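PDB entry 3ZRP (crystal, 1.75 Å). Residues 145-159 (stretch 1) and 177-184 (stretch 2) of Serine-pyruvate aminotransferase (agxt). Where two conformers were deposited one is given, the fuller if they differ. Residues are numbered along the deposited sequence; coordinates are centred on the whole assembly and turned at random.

Stretch 1 145-159: PVKDVINKIRKYVEL
Stretch 2 177-184: EWNVDVYL

One side of a short helix packs on a loop that leads into a strand, an apolar contact at the helix start giving way to an arginine-aspartate salt bridge beyond it, with about 490 Å² buried in all.

P145 sits at the N-cap position, its O accepting from V149 N at 2.9 Å. Residues 146-153 are helical, and 154-156 keep helical phi/psi without the regular bonds. Residues 177-181 are loop or turn, with N179 at phi/psi 61/57, before the strand at 182-184. The nearest CA pairs climb in the same sense along both stretches: CA atoms lie 6.0 Å apart for K147 and W178, 7.8 Å for R154 and N179, and 5.9 Å for L159 and D181.

V146, K147, I150 and R154 recur at helical spacing to meet the loop. W178 (chi1 m, chi2 -22°) is the residue most covered by the other stretch. K147, t at chi1 and chi2, lays its alkyl chain over one ring face, CB 3.8 Å from the centroid of the W178 five-membered ring; its end leads away, NZ bridging D148 OD1 at 2.9 Å. A long side chain thus serves as apolar cover while its charge stays outside. V146 (m) brings CG2 within 3.4 Å of W178 CZ3. I150 (m, t) points toward the loop, CG2 3.0 Å from W178 O and CD1 3.5 Å from V180 CG2, although V180's own CA-to-CB bond points away.

R154 (t, p, m, chi4 -173°) has the reach and the several donors this place uses. R154 NH1 donates to N179 O at 2.9 Å and to D181 OD2 at 2.7 Å, both acceptors near the guanidinium plane. R154 NH2 adds a weak bond to D181 OD2 at 3.3 Å and, within stretch 1, donates to V157 O at 3.0 Å, which holds the guanidinium in place. D181 (m) is buried, its charge answered by R154, while OD1 is hydrogen-bonded elsewhere in the structure. L159 (m, t) closes this end, CD2 3.9 Å from D181 CG.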

ATOM      1  N   PRO A 145     -29.504  -0.754   4.441  1.00 28.48           N
ATOM      2  CA  PRO A 145     -30.266  -0.504   3.203  1.00 29.64           C
ATOM      3  C   PRO A 145     -29.918   0.849   2.589  1.00 32.63           C
ATOM      4  O   PRO A 145     -30.674   1.830   2.693  1.00 32.59           O
ATOM      5  CB  PRO A 145     -31.736  -0.535   3.663  1.00 29.39           C
ATOM      6  CG  PRO A 145     -31.702  -0.177   5.106  1.00 29.52           C
ATOM      7  CD  PRO A 145     -30.352  -0.672   5.644  1.00 30.95           C
ATOM      8  N   VAL A 146     -28.804   0.849   1.877  1.00 30.27           N
ATOM      9  CA  VAL A 146     -28.210   2.072   1.368  0.60 28.94           C
ATOM     10  C   VAL A 146     -29.095   2.798   0.374  1.00 30.85           C
ATOM     11  O   VAL A 146     -29.243   4.021   0.499  1.00 26.07           O
ATOM     12  CB  VAL A 146     -26.740   1.861   0.869  0.60 29.91           C
ATOM     13  CG1 VAL A 146     -25.832   1.541   2.070  0.60 29.35           C
ATOM     14  CG2 VAL A 146     -26.647   0.768  -0.164  0.60 31.38           C
ATOM     15  N   LYS A 147     -29.705   2.073  -0.573  1.00 28.02           N
ATOM     16  CA  LYS A 147     -30.625   2.693  -1.521  0.60 33.27           C
ATOM     17  C   LYS A 147     -31.717   3.452  -0.770  1.00 30.68           C
ATOM     18  O   LYS A 147     -31.928   4.638  -1.029  1.00 33.77           O
ATOM     19  CB  LYS A 147     -31.216   1.665  -2.482  0.60 33.20           C
ATOM     20  CG  LYS A 147     -32.224   2.236  -3.474  0.60 40.08           C
ATOM     21  CD  LYS A 147     -32.873   1.140  -4.320  0.60 45.78           C
ATOM     22  CE  LYS A 147     -33.502   0.018  -3.482  0.60 49.25           C
ATOM     23  NZ  LYS A 147     -34.732   0.431  -2.746  0.60 54.13           N
ATOM     24  N   ASP A 148     -32.380   2.776   0.174  1.00 31.93           N
ATOM     25  CA  ASP A 148     -33.451   3.396   0.975  1.00 32.78           C
ATOM     26  C   ASP A 148     -32.990   4.607   1.797  1.00 37.53           C
ATOM     27  O   ASP A 148     -33.692   5.624   1.857  1.00 34.49           O
ATOM     28  CB  ASP A 148     -34.089   2.371   1.899  1.00 34.92           C
ATOM     29  CG  ASP A 148     -34.854   1.287   1.143  1.00 39.98           C
ATOM     30  OD1 ASP A 148     -35.082   1.407  -0.080  1.00 39.98           O
ATOM     31  OD2 ASP A 148     -35.225   0.301   1.801  1.00 40.84           O
ATOM     32  N   VAL A 149     -31.819   4.502   2.430  1.00 29.89           N
ATOM     33  CA  VAL A 149     -31.231   5.652   3.147  1.00 31.57           C
ATOM     34  C   VAL A 149     -30.979   6.834   2.214  1.00 33.82           C
ATOM     35  O   VAL A 149     -31.365   7.969   2.521  1.00 32.39           O
ATOM     36  CB  VAL A 149     -29.910   5.283   3.880  1.00 28.44           C
ATOM     37  CG1 VAL A 149     -29.274   6.533   4.489  1.00 27.58           C
ATOM     38  CG2 VAL A 149     -30.162   4.249   4.941  1.00 27.59           C
ATOM     39  N   ILE A 150     -30.354   6.574   1.070  1.00 33.19           N
ATOM     40  CA  ILE A 150     -29.994   7.643   0.141  1.00 32.31           C
ATOM     41  C   ILE A 150     -31.240   8.293  -0.494  1.00 37.46           C
ATOM     42  O   ILE A 150     -31.291   9.512  -0.681  1.00 35.92           O
ATOM     43  CB  ILE A 150     -29.002   7.132  -0.925  1.00 33.78           C
ATOM     44  CG1 ILE A 150     -27.654   6.840  -0.251  1.00 35.81           C
ATOM     45  CG2 ILE A 150     -28.831   8.140  -2.066  1.00 33.78           C
ATOM     46  CD1 ILE A 150     -26.661   6.164  -1.166  1.00 36.15           C
ATOM     47  N   ASN A 151     -32.238   7.473  -0.817  1.00 36.85           N
ATOM     48  CA  ASN A 151     -33.509   7.987  -1.339  0.50 40.90           C
ATOM     49  C   ASN A 151     -34.071   9.074  -0.429  1.00 39.08           C
ATOM     50  O   ASN A 151     -34.561  10.097  -0.909  1.00 44.37           O
ATOM     51  CB  ASN A 151     -34.532   6.853  -1.541  0.50 38.34           C
ATOM     52  CG  ASN A 151     -35.903   7.357  -2.017  0.50 37.76           C
ATOM     53  OD1 ASN A 151     -36.125   7.569  -3.211  0.50 36.40           O
ATOM     54  ND2 ASN A 151     -36.832   7.522  -1.077  0.50 35.87           N
ATOM     55  N   LYS A 152     -33.975   8.859   0.883  1.00 38.96           N
ATOM     56  CA  LYS A 152     -34.484   9.810   1.854  1.00 37.51           C
ATOM     57  C   LYS A 152     -33.593  11.038   2.007  1.00 37.69           C
ATOM     58  O   LYS A 152     -34.100  12.153   2.118  1.00 37.53           O
ATOM     59  CB  LYS A 152     -34.703   9.144   3.212  1.00 35.26           C
ATOM     60  CG  LYS A 152     -35.868   8.129   3.221  1.00 38.41           C
ATOM     61  CD  LYS A 152     -36.223   7.731   4.643  1.00 46.38           C
ATOM     62  CE  LYS A 152     -37.339   6.683   4.680  1.00 49.57           C
ATOM     63  NZ  LYS A 152     -38.593   7.216   4.074  1.00 52.47           N
ATOM     64  N   ILE A 153     -32.271  10.843   2.002  1.00 33.04           N
ATOM     65  CA  ILE A 153     -31.360  11.935   2.389  1.00 29.28           C
ATOM     66  C   ILE A 153     -30.720  12.717   1.267  1.00 29.52           C
ATOM     67  O   ILE A 153     -30.191  13.804   1.524  1.00 37.10           O
ATOM     68  CB  ILE A 153     -30.259  11.461   3.382  1.00 28.29           C
ATOM     69  CG1 ILE A 153     -29.201  10.602   2.667  1.00 29.17           C
ATOM     70  CG2 ILE A 153     -30.903  10.747   4.570  1.00 28.56           C
ATOM     71  CD1 ILE A 153     -28.034  10.175   3.575  1.00 31.83           C
ATOM     72  N   ARG A 154     -30.777  12.202   0.030  1.00 29.29           N
ATOM     73  CA  ARG A 154     -30.014  12.786  -1.075  1.00 30.53           C
ATOM     74  C   ARG A 154     -30.176  14.310  -1.175  1.00 34.32           C
ATOM     75  O   ARG A 154     -29.203  15.037  -1.388  1.00 30.10           O
ATOM     76  CB  ARG A 154     -30.377  12.115  -2.399  1.00 29.40           C
ATOM     77  CG  ARG A 154     -29.622  12.616  -3.647  1.00 34.19           C
ATOM     78  CD  ARG A 154     -28.123  12.320  -3.604  1.00 34.50           C
ATOM     79  NE  ARG A 154     -27.351  13.322  -2.862  1.00 33.31           N
ATOM     80  CZ  ARG A 154     -26.018  13.357  -2.805  1.00 32.48           C
ATOM     81  NH1 ARG A 154     -25.304  12.452  -3.442  1.00 30.27           N
ATOM     82  NH2 ARG A 154     -25.394  14.306  -2.128  1.00 32.67           N
ATOM     83  N   LYS A 155     -31.410  14.790  -1.021  1.00 34.56           N
ATOM     84  CA  LYS A 155     -31.695  16.215  -1.255  1.00 34.49           C
ATOM     85  C   LYS A 155     -31.252  17.119  -0.099  1.00 32.00           C
ATOM     86  O   LYS A 155     -31.228  18.330  -0.234  1.00 33.51           O
ATOM     87  CB  LYS A 155     -33.185  16.417  -1.623  1.00 38.18           C
ATOM     88  CG  LYS A 155     -34.126  16.680  -0.463  1.00 45.67           C
ATOM     89  CD  LYS A 155     -35.593  16.599  -0.905  1.00 51.69           C
ATOM     90  CE  LYS A 155     -36.145  15.197  -0.656  1.00 54.39           C
ATOM     91  NZ  LYS A 155     -36.695  14.562  -1.882  1.00 53.85           N
ATOM     92  N   TYR A 156     -30.874  16.525   1.040  1.00 32.13           N
ATOM     93  CA  TYR A 156     -30.499  17.301   2.229  1.00 30.93           C
ATOM     94  C   TYR A 156     -29.009  17.485   2.476  1.00 33.84           C
ATOM     95  O   TYR A 156     -28.619  18.256   3.371  1.00 30.70           O
ATOM     96  CB  TYR A 156     -31.169  16.710   3.479  1.00 33.07           C
ATOM     97  CG  TYR A 156     -32.674  16.710   3.344  1.00 36.81           C
ATOM     98  CD1 TYR A 156     -33.401  17.911   3.401  1.00 41.32           C
ATOM     99  CD2 TYR A 156     -33.363  15.527   3.101  1.00 40.62           C
ATOM    100  CE1 TYR A 156     -34.792  17.925   3.237  1.00 37.38           C
ATOM    101  CE2 TYR A 156     -34.755  15.525   2.931  1.00 48.02           C
ATOM    102  CZ  TYR A 156     -35.462  16.730   2.994  1.00 46.42           C
ATOM    103  OH  TYR A 156     -36.829  16.712   2.853  1.00 41.93           O
ATOM    104  N   VAL A 157     -28.179  16.758   1.721  1.00 33.82           N
ATOM    105  CA  VAL A 157     -26.725  16.701   2.004  1.00 31.71           C
ATOM    106  C   VAL A 157     -25.896  16.875   0.758  1.00 31.35           C
ATOM    107  O   VAL A 157     -26.337  16.535  -0.348  1.00 31.40           O
ATOM    108  CB  VAL A 157     -26.315  15.390   2.782  1.00 28.28           C
ATOM    109  CG1 VAL A 157     -27.113  15.270   4.036  1.00 26.50           C
ATOM    110  CG2 VAL A 157     -26.499  14.156   1.929  1.00 33.40           C
ATOM    111  N   GLU A 158     -24.708  17.456   0.905  1.00 30.72           N
ATOM    112  CA  GLU A 158     -23.884  17.730  -0.270  0.60 29.29           C
ATOM    113  C   GLU A 158     -23.245  16.449  -0.819  1.00 29.34           C
ATOM    114  O   GLU A 158     -23.222  16.233  -2.027  1.00 27.71           O
ATOM    115  CB  GLU A 158     -22.808  18.766   0.051  0.60 26.65           C
ATOM    116  CG  GLU A 158     -23.344  20.124   0.518  0.60 31.28           C
ATOM    117  CD  GLU A 158     -22.227  21.079   0.868  0.60 33.29           C
ATOM    118  OE1 GLU A 158     -21.287  21.226   0.055  0.60 43.44           O
ATOM    119  OE2 GLU A 158     -22.258  21.656   1.970  0.60 35.23           O
ATOM    120  N   LEU A 159     -22.740  15.601   0.079  1.00 26.27           N
ATOM    121  CA  LEU A 159     -21.941  14.437  -0.337  1.00 30.51           C
ATOM    122  C   LEU A 159     -22.337  13.173   0.416  1.00 28.67           C
ATOM    123  O   LEU A 159     -22.568  13.216   1.615  1.00 26.17           O
ATOM    124  CB  LEU A 159     -20.438  14.707  -0.120  1.00 25.23           C
ATOM    125  CG  LEU A 159     -19.755  15.796  -0.944  1.00 27.43           C
ATOM    126  CD1 LEU A 159     -18.300  16.044  -0.441  1.00 31.65           C
ATOM    127  CD2 LEU A 159     -19.755  15.430  -2.432  1.00 27.69           C
ATOM    128  N   GLU A 177     -26.952   5.132 -10.183  1.00 38.88           N
ATOM    129  CA  GLU A 177     -28.405   5.148 -10.027  1.00 43.70           C
ATOM    130  C   GLU A 177     -28.833   5.629  -8.641  1.00 43.11           C
ATOM    131  O   GLU A 177     -29.789   6.391  -8.525  1.00 43.06           O
ATOM    132  CB  GLU A 177     -28.996   3.776 -10.326  1.00 52.67           C
ATOM    133  CG  GLU A 177     -30.502   3.796 -10.562  1.00 71.12           C
ATOM    134  CD  GLU A 177     -31.107   2.411 -10.530  1.00 76.20           C
ATOM    135  OE1 GLU A 177     -30.708   1.564 -11.361  1.00 69.48           O
ATOM    136  OE2 GLU A 177     -31.980   2.174  -9.667  1.00 82.61           O
ATOM    137  N   TRP A 178     -28.112   5.211  -7.606  1.00 36.67           N
ATOM    138  CA  TRP A 178     -28.401   5.664  -6.245  1.00 35.00           C
ATOM    139  C   TRP A 178     -27.817   7.044  -5.942  1.00 35.07           C
ATOM    140  O   TRP A 178     -28.120   7.613  -4.892  1.00 39.18           O
ATOM    141  CB  TRP A 178     -27.923   4.667  -5.195  1.00 33.13           C
ATOM    142  CG  TRP A 178     -28.435   3.266  -5.347  1.00 34.72           C
ATOM    143  CD1 TRP A 178     -29.570   2.858  -6.018  1.00 34.15           C
ATOM    144  CD2 TRP A 178     -27.874   2.090  -4.755  1.00 33.23           C
ATOM    145  NE1 TRP A 178     -29.710   1.495  -5.925  1.00 36.05           N
ATOM    146  CE2 TRP A 178     -28.682   0.991  -5.159  1.00 35.65           C
ATOM    147  CE3 TRP A 178     -26.744   1.846  -3.953  1.00 34.66           C
ATOM    148  CZ2 TRP A 178     -28.425  -0.324  -4.761  1.00 34.28           C
ATOM    149  CZ3 TRP A 178     -26.474   0.522  -3.571  1.00 33.54           C
ATOM    150  CH2 TRP A 178     -27.317  -0.548  -3.970  1.00 36.36           C
ATOM    151  N   ASN A 179     -27.029   7.582  -6.876  1.00 32.78           N
ATOM    152  CA  ASN A 179     -26.399   8.909  -6.752  1.00 38.62           C
ATOM    153  C   ASN A 179     -25.455   8.972  -5.527  1.00 35.17           C
ATOM    154  O   ASN A 179     -25.635   9.789  -4.645  1.00 35.25           O
ATOM    155  CB  ASN A 179     -27.471  10.020  -6.731  1.00 43.38           C
ATOM    156  CG  ASN A 179     -26.950  11.391  -7.203  1.00 49.86           C
ATOM    157  OD1 ASN A 179     -25.749  11.602  -7.439  1.00 43.78           O
ATOM    158  ND2 ASN A 179     -27.879  12.341  -7.334  1.00 54.15           N
ATOM    159  N   VAL A 180     -24.474   8.073  -5.488  1.00 34.38           N
ATOM    160  CA  VAL A 180     -23.435   8.062  -4.434  1.00 32.41           C
ATOM    161  C   VAL A 180     -22.281   8.898  -4.954  1.00 29.92           C
ATOM    162  O   VAL A 180     -21.974   8.874  -6.156  1.00 30.81           O
ATOM    163  CB  VAL A 180     -22.958   6.623  -4.110  1.00 31.56           C
ATOM    164  CG1 VAL A 180     -21.783   6.615  -3.042  1.00 28.01           C
ATOM    165  CG2 VAL A 180     -24.123   5.789  -3.617  1.00 31.43           C
ATOM    166  N   ASP A 181     -21.639   9.649  -4.064  1.00 26.38           N
ATOM    167  CA  ASP A 181     -20.510  10.484  -4.475  1.00 26.07           C
ATOM    168  C   ASP A 181     -19.154   9.813  -4.393  1.00 25.32           C
ATOM    169  O   ASP A 181     -18.274  10.098  -5.219  1.00 25.75           O
ATOM    170  CB  ASP A 181     -20.544  11.801  -3.721  1.00 29.63           C
ATOM    171  CG  ASP A 181     -21.796  12.579  -4.045  1.00 27.83           C
ATOM    172  OD1 ASP A 181     -21.937  12.965  -5.231  1.00 31.53           O
ATOM    173  OD2 ASP A 181     -22.645  12.726  -3.142  1.00 27.77           O
ATOM    174  N   VAL A 182     -18.983   8.958  -3.375  1.00 24.02           N
ATOM    175  CA  VAL A 182     -17.824   8.058  -3.263  1.00 22.94           C
ATOM    176  C   VAL A 182     -18.306   6.682  -2.839  1.00 19.72           C
ATOM    177  O   VAL A 182     -18.908   6.522  -1.791  1.00 22.91           O
ATOM    178  CB  VAL A 182     -16.784   8.514  -2.183  1.00 26.21           C
ATOM    179  CG1 VAL A 182     -15.579   7.542  -2.175  1.00 23.63           C
ATOM    180  CG2 VAL A 182     -16.299   9.968  -2.419  1.00 26.76           C
ATOM    181  N   TYR A 183     -18.032   5.674  -3.654  1.00 24.40           N
ATOM    182  CA  TYR A 183     -18.312   4.292  -3.278  1.00 26.21           C
ATOM    183  C   TYR A 183     -16.925   3.660  -3.238  1.00 23.76           C
ATOM    184  O   TYR A 183     -16.156   3.828  -4.182  1.00 24.82           O
ATOM    185  CB  TYR A 183     -19.236   3.604  -4.323  1.00 24.58           C
ATOM    186  CG  TYR A 183     -20.294   2.742  -3.680  1.00 27.44           C
ATOM    187  CD1 TYR A 183     -19.934   1.626  -2.912  1.00 24.99           C
ATOM    188  CD2 TYR A 183     -21.661   3.057  -3.801  1.00 26.59           C
ATOM    189  CE1 TYR A 183     -20.893   0.833  -2.286  1.00 28.49           C
ATOM    190  CE2 TYR A 183     -22.643   2.260  -3.195  1.00 26.12           C
ATOM    191  CZ  TYR A 183     -22.245   1.153  -2.419  1.00 24.42           C
ATOM    192  OH  TYR A 183     -23.167   0.357  -1.780  1.00 25.97           O
ATOM    193  N   LEU A 184     -16.557   3.012  -2.141  1.00 22.89           N
ATOM    194  CA  LEU A 184     -15.191   2.536  -2.048  1.00 23.67           C
ATOM    195  C   LEU A 184     -15.158   1.068  -1.609  1.00 21.69           C
ATOM    196  O   LEU A 184     -16.129   0.550  -1.014  1.00 22.75           O
ATOM    197  CB  LEU A 184     -14.346   3.440  -1.120  1.00 21.29           C
ATOM    198  CG  LEU A 184     -14.777   3.497   0.350  1.00 20.28           C
ATOM    199  CD1 LEU A 184     -14.184   2.320   1.152  1.00 22.49           C
ATOM    200  CD2 LEU A 184     -14.401   4.839   1.011  1.00 19.71           C
TER